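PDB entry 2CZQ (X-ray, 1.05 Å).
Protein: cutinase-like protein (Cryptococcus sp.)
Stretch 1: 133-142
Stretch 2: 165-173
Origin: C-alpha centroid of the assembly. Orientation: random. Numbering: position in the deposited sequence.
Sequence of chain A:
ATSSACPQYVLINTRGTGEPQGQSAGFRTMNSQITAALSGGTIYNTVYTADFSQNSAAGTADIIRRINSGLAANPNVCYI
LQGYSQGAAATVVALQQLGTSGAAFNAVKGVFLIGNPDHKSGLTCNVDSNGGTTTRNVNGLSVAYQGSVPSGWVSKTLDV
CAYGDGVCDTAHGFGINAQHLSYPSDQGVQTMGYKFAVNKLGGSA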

ATOM      1  N   THR A 133     -16.312   3.586  -7.263  1.00  6.55           N
ATOM      2  CA  THR A 133     -16.453   4.423  -6.077  1.00  6.85           C
ATOM      3  C   THR A 133     -17.388   3.859  -5.009  1.00  6.52           C
ATOM      4  O   THR A 133     -17.766   4.583  -4.084  1.00  6.65           O
ATOM      5  N   THR A 134     -17.754   2.581  -5.104  1.00  6.52           N
ATOM      6  CA  THR A 134     -18.784   2.065  -4.197  1.00  6.78           C
ATOM      7  C   THR A 134     -18.354   2.023  -2.738  1.00  6.37           C
ATOM      8  O   THR A 134     -19.203   1.952  -1.852  1.00  7.13           O
ATOM      9  N   THR A 135     -17.045   2.057  -2.488  1.00  5.75           N
ATOM     10  CA  THR A 135     -16.526   2.136  -1.124  1.00  5.91           C
ATOM     11  C   THR A 135     -15.776   3.434  -0.867  1.00  5.73           C
ATOM     12  O   THR A 135     -14.982   3.516   0.072  1.00  6.07           O
ATOM     13  N   ARG A 136     -16.019   4.462  -1.672  1.00  5.72           N
ATOM     14  CA  ARG A 136     -15.326   5.715  -1.428  1.00  5.77           C
ATOM     15  C   ARG A 136     -15.734   6.349  -0.101  1.00  5.69           C
ATOM     16  O   ARG A 136     -14.892   6.895   0.613  1.00  6.33           O
ATOM     17  N   ASN A 137     -17.023   6.270   0.221  1.00  5.87           N
ATOM     18  CA  ASN A 137     -17.584   7.001   1.355  1.00  6.38           C
ATOM     19  C   ASN A 137     -17.914   6.110   2.533  1.00  6.55           C
ATOM     20  O   ASN A 137     -19.026   6.130   3.073  1.00  7.61           O
ATOM     21  N   VAL A 138     -16.914   5.328   2.923  1.00  6.19           N
ATOM     22  CA  VAL A 138     -16.994   4.464   4.091  1.00  6.31           C
ATOM     23  C   VAL A 138     -15.709   4.595   4.898  1.00  5.87           C
ATOM     24  O   VAL A 138     -14.660   4.972   4.366  1.00  5.61           O
ATOM     25  N   ASN A 139     -15.811   4.279   6.183  1.00  5.89           N
ATOM     26  CA  ASN A 139     -14.686   4.328   7.096  1.00  5.94           C
ATOM     27  C   ASN A 139     -14.255   2.947   7.537  1.00  5.63           C
ATOM     28  O   ASN A 139     -15.083   2.044   7.674  1.00  5.89           O
ATOM     29  N   GLY A 140     -12.958   2.802   7.789  1.00  5.33           N
ATOM     30  CA  GLY A 140     -12.424   1.578   8.346  1.00  5.36           C
ATOM     31  C   GLY A 140     -12.554   1.525   9.857  1.00  5.15           C
ATOM     32  O   GLY A 140     -12.963   2.492  10.514  1.00  5.80           O
ATOM     33  N   LEU A 141     -12.193   0.377  10.414  1.00  5.24           N
ATOM     34  CA  LEU A 141     -12.331   0.129  11.843  1.00  5.40           C
ATOM     35  C   LEU A 141     -11.462   1.022  12.718  1.00  5.55           C
ATOM     36  O   LEU A 141     -11.812   1.277  13.873  1.00  6.17           O
ATOM     37  N   SER A 142     -10.340   1.492  12.174  1.00  5.34           N
ATOM     38  CA  SER A 142      -9.311   2.139  12.982  1.00  5.39           C
ATOM     39  C   SER A 142      -9.108   3.620  12.705  1.00  5.16           C
ATOM     40  O   SER A 142      -8.353   4.272  13.420  1.00  5.44           O
ATOM     41  N   ASP A 165     -15.881  -5.401   2.673  1.00  5.47           N
ATOM     42  CA  ASP A 165     -14.752  -5.787   3.519  1.00  5.23           C
ATOM     43  C   ASP A 165     -14.905  -5.041   4.843  1.00  5.24           C
ATOM     44  O   ASP A 165     -14.772  -3.827   4.876  1.00  5.40           O
ATOM     45  N   GLY A 166     -15.200  -5.759   5.925  1.00  5.23           N
ATOM     46  CA  GLY A 166     -15.515  -5.125   7.195  1.00  5.66           C
ATOM     47  C   GLY A 166     -14.390  -4.361   7.870  1.00  5.32           C
ATOM     48  O   GLY A 166     -14.638  -3.627   8.825  1.00  5.79           O
ATOM     49  N   VAL A 167     -13.158  -4.536   7.396  1.00  5.07           N
ATOM     50  CA  VAL A 167     -12.013  -3.846   7.982  1.00  4.91           C
ATOM     51  C   VAL A 167     -11.902  -2.404   7.464  1.00  4.77           C
ATOM     52  O   VAL A 167     -11.635  -1.481   8.238  1.00  5.36           O
ATOM     53  N   CYS A 168     -12.097  -2.226   6.158  1.00  4.73           N
ATOM     54  CA  CYS A 168     -12.035  -0.906   5.529  1.00  4.93           C
ATOM     55  C   CYS A 168     -13.403  -0.277   5.268  1.00  4.92           C
ATOM     56  O   CYS A 168     -13.486   0.930   5.030  1.00  5.38           O
ATOM     57  N   ASP A 169     -14.454  -1.100   5.328  1.00  5.12           N
ATOM     58  CA  ASP A 169     -15.816  -0.705   4.981  1.00  5.48           C
ATOM     59  C   ASP A 169     -16.759  -1.164   6.093  1.00  5.58           C
ATOM     60  O   ASP A 169     -17.364  -2.243   6.021  1.00  5.96           O
ATOM     61  N   THR A 170     -16.874  -0.351   7.136  1.00  6.02           N
ATOM     62  CA  THR A 170     -17.755  -0.710   8.244  1.00  6.49           C
ATOM     63  C   THR A 170     -19.217  -0.417   7.935  1.00  6.57           C
ATOM     64  O   THR A 170     -20.095  -0.812   8.703  1.00  7.17           O
ATOM     65  N   ALA A 171     -19.489   0.266   6.824  1.00  6.31           N
ATOM     66  CA  ALA A 171     -20.870   0.478   6.399  1.00  6.72           C
ATOM     67  C   ALA A 171     -21.484  -0.822   5.886  1.00  6.65           C
ATOM     68  O   ALA A 171     -22.534  -1.252   6.370  1.00  7.29           O
ATOM     69  N   HIS A 172     -20.816  -1.452   4.923  1.00  6.58           N
ATOM     70  CA  HIS A 172     -21.380  -2.616   4.251  1.00  6.84           C
ATOM     71  C   HIS A 172     -20.789  -3.931   4.706  1.00  6.53           C
ATOM     72  O   HIS A 172     -21.330  -4.983   4.389  1.00  7.08           O
ATOM     73  N   GLY A 173     -19.657  -3.870   5.404  1.00  6.60           N
ATOM     74  CA  GLY A 173     -18.954  -5.069   5.814  1.00  6.71           C
ATOM     75  C   GLY A 173     -19.206  -5.425   7.260  1.00  6.44           C
ATOM     76  O   GLY A 173     -19.832  -4.666   7.999  1.00  6.71           O
TER

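Two irregular segments meet here, and two backbone hydrogen bonds join them. T170 N donates to N139 O at 3.0 Å, and L141 N donates to V167 O at 2.9 Å, with angles of 165° and 157°. The CA atoms of G140 and C168 come within 3.8 Å of each other, an approach that suits glycine: an ideal CB on G140 would lie 3.0 Å from V167 O, a clash. Close packing of main chains is thus paid for by a missing side chain.

The apolar contacts fall into two patches. In the first, V138 points toward the other stretch with chi1 in the m well. Its CG1 meets A171 CB at 3.7 Å, H172 CE1 at 3.5 Å and D169 OD1 at 3.4 Å, while V138 CG2 lies 3.6 Å from C168 O. One buried valine therefore touches a methyl, an imidazole, a carboxylate and a carbonyl. In the second, L141 leaves its backbone sideways as m, t and lies along the 166-170 turn: L141 CG is 3.5 Å from G166 O, L141 CD2 is 3.7 Å from T170 CG2, and L141 CD1 makes a looser contact with V167 CG2 at 4.3 Å. V167 (t) directs its CA-to-CB bond away, yet its CG2 still reaches this contact.

Within stretch 2, D169 and H172 are hydrogen-bonded to each other beside V138. D169, a t rotamer, accepts from H172 N at OD1 (2.9 Å) and from H172 ND1 at OD2 (2.6 Å). These bonds tie the imidazole to the carboxylate, and H172 (m), whose CA-to-CB bond points toward stretch 1, also brings CE1 to 3.6 Å from T134 O. T135 (p) sets its CG2 3.7 Å from D169 OD2, while its hydroxyl is satisfied elsewhere in the structure.

Two waters link T170 to the main chain of stretch 1. T170 points toward stretch 1 in the p rotamer, and its OG1 is hydrogen-bonded to both. Water 1 lies 2.9 Å from T170 OG1 and accepts from N139 N at 2.8 Å; water 2 lies 2.7 Å from T170 OG1 and donates to G140 O at 2.9 Å. The threonine methyl, meanwhile, packs against L141. N139 (m), by contrast, points away. C168 (p) also turns away and is covalently bonded elsewhere in the structure. The rule is economical: backbone bonds link the stretches, glycine permits the approach, and V138, L141 and T170 make much of the side-chain contact.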

ATOM      1  CB  THR A 133     -16.931   5.829  -6.477  1.00  7.50           C
ATOM      2  OG1 THR A 133     -18.123   5.707  -7.259  1.00  8.86           O
ATOM      3  CG2 THR A 133     -15.926   6.511  -7.400  1.00  8.21           C
ATOM      4  CB  THR A 134     -19.313   0.681  -4.619  1.00  7.07           C
ATOM      5  OG1 THR A 134     -18.255  -0.285  -4.551  1.00  7.40           O
ATOM      6  CG2 THR A 134     -19.800   0.681  -6.073  1.00  8.35           C
ATOM      7  CB  THR A 135     -15.608   0.954  -0.805  1.00  5.93           C
ATOM      8  OG1 THR A 135     -14.548   0.920  -1.771  1.00  5.93           O
ATOM      9  CG2 THR A 135     -16.347  -0.374  -0.939  1.00  6.86           C
ATOM     10  CB  ARG A 136     -15.522   6.707  -2.570  1.00  6.21           C
ATOM     11  CG  ARG A 136     -14.780   8.018  -2.336  1.00  6.32           C
ATOM     12  CD  ARG A 136     -14.432   8.771  -3.584  1.00  6.32           C
ATOM     13  NE  ARG A 136     -13.520   8.013  -4.432  1.00  6.37           N
ATOM     14  CZ  ARG A 136     -13.130   8.408  -5.636  1.00  6.17           C
ATOM     15  NH1 ARG A 136     -13.561   9.563  -6.136  1.00  7.27           N
ATOM     16  NH2 ARG A 136     -12.307   7.647  -6.345  1.00  6.72           N
ATOM     17  CB  ASN A 137     -18.779   7.826   0.907  1.00  6.88           C
ATOM     18  CG  ASN A 137     -18.444   8.669  -0.288  1.00  7.49           C
ATOM     19  OD1 ASN A 137     -17.489   9.446  -0.247  1.00  8.87           O
ATOM     20  ND2 ASN A 137     -19.178   8.486  -1.376  1.00  9.06           N
ATOM     21  CB  VAL A 138     -17.253   2.972   3.711  1.00  6.76           C
ATOM     22  CG1 VAL A 138     -18.511   2.837   2.862  1.00  7.49           C
ATOM     23  CG2 VAL A 138     -16.051   2.346   2.996  1.00  7.18           C
ATOM     24  CB  ASN A 139     -15.072   5.127   8.334  1.00  6.17           C
ATOM     25  CG  ASN A 139     -15.208   6.600   8.052  1.00  6.69           C
ATOM     26  OD1 ASN A 139     -14.293   7.221   7.514  1.00  6.90           O
ATOM     27  ND2 ASN A 139     -16.356   7.171   8.405  1.00  8.69           N
ATOM     28  CB  LEU A 141     -11.991  -1.328  12.148  1.00  5.55           C
ATOM     29  CG  LEU A 141     -12.988  -2.371  11.649  1.00  5.92           C
ATOM     30  CD1 LEU A 141     -12.363  -3.746  11.662  1.00  6.61           C
ATOM     31  CD2 LEU A 141     -14.261  -2.359  12.496  1.00  6.71           C
ATOM     32  CB  SER A 142      -7.969   1.425  12.808  1.00  5.44           C
ATOM     33  OG  SER A 142      -8.041   0.071  13.205  1.00  5.78           O
ATOM     34  CB  ASP A 165     -13.445  -5.408   2.809  1.00  5.43           C
ATOM     35  CG  ASP A 165     -12.220  -5.540   3.690  1.00  5.00           C
ATOM     36  OD1 ASP A 165     -12.355  -5.756   4.917  1.00  5.37           O
ATOM     37  OD2 ASP A 165     -11.071  -5.447   3.197  1.00  5.23           O
ATOM     38  CB  VAL A 167     -10.709  -4.638   7.736  1.00  5.05           C
ATOM     39  CG1 VAL A 167      -9.499  -3.877   8.244  1.00  5.34           C
ATOM     40  CG2 VAL A 167     -10.795  -6.018   8.392  1.00  5.69           C
ATOM     41  CB  CYS A 168     -11.205  -0.954   4.236  1.00  4.92           C
ATOM     42  SG  CYS A 168     -11.755  -2.157   3.018  1.00  5.42           S
ATOM     43  CB  ASP A 169     -16.200  -1.337   3.638  1.00  5.74           C
ATOM     44  CG  ASP A 169     -17.621  -1.047   3.211  1.00  5.26           C
ATOM     45  OD1 ASP A 169     -18.372  -0.353   3.936  1.00  5.95           O
ATOM     46  OD2 ASP A 169     -18.034  -1.502   2.121  1.00  5.76           O
ATOM     47  CB  THR A 170     -17.356  -0.036   9.570  1.00  7.15           C
ATOM     48  OG1 THR A 170     -17.491   1.387   9.445  1.00  7.98           O
ATOM     49  CG2 THR A 170     -15.886  -0.300   9.920  1.00  7.39           C
ATOM     50  CB  ALA A 171     -20.954   1.576   5.347  1.00  7.00           C
ATOM     51  CB  HIS A 172     -21.217  -2.526   2.732  1.00  6.94           C
ATOM     52  CG  HIS A 172     -21.374  -1.147   2.178  1.00  6.92           C
ATOM     53  ND1 HIS A 172     -20.330  -0.474   1.587  1.00  6.97           N
ATOM     54  CD2 HIS A 172     -22.446  -0.323   2.101  1.00  8.07           C
ATOM     55  CE1 HIS A 172     -20.745   0.713   1.184  1.00  7.23           C
ATOM     56  NE2 HIS A 172     -22.025   0.829   1.481  1.00  8.23           N
TER
HETATM   57  O   HOH W   1     -18.149   3.275   7.278  1.00 10.65           O
HETATM   58  O   HOH W   2     -15.792   2.810  10.980  1.00 12.03           O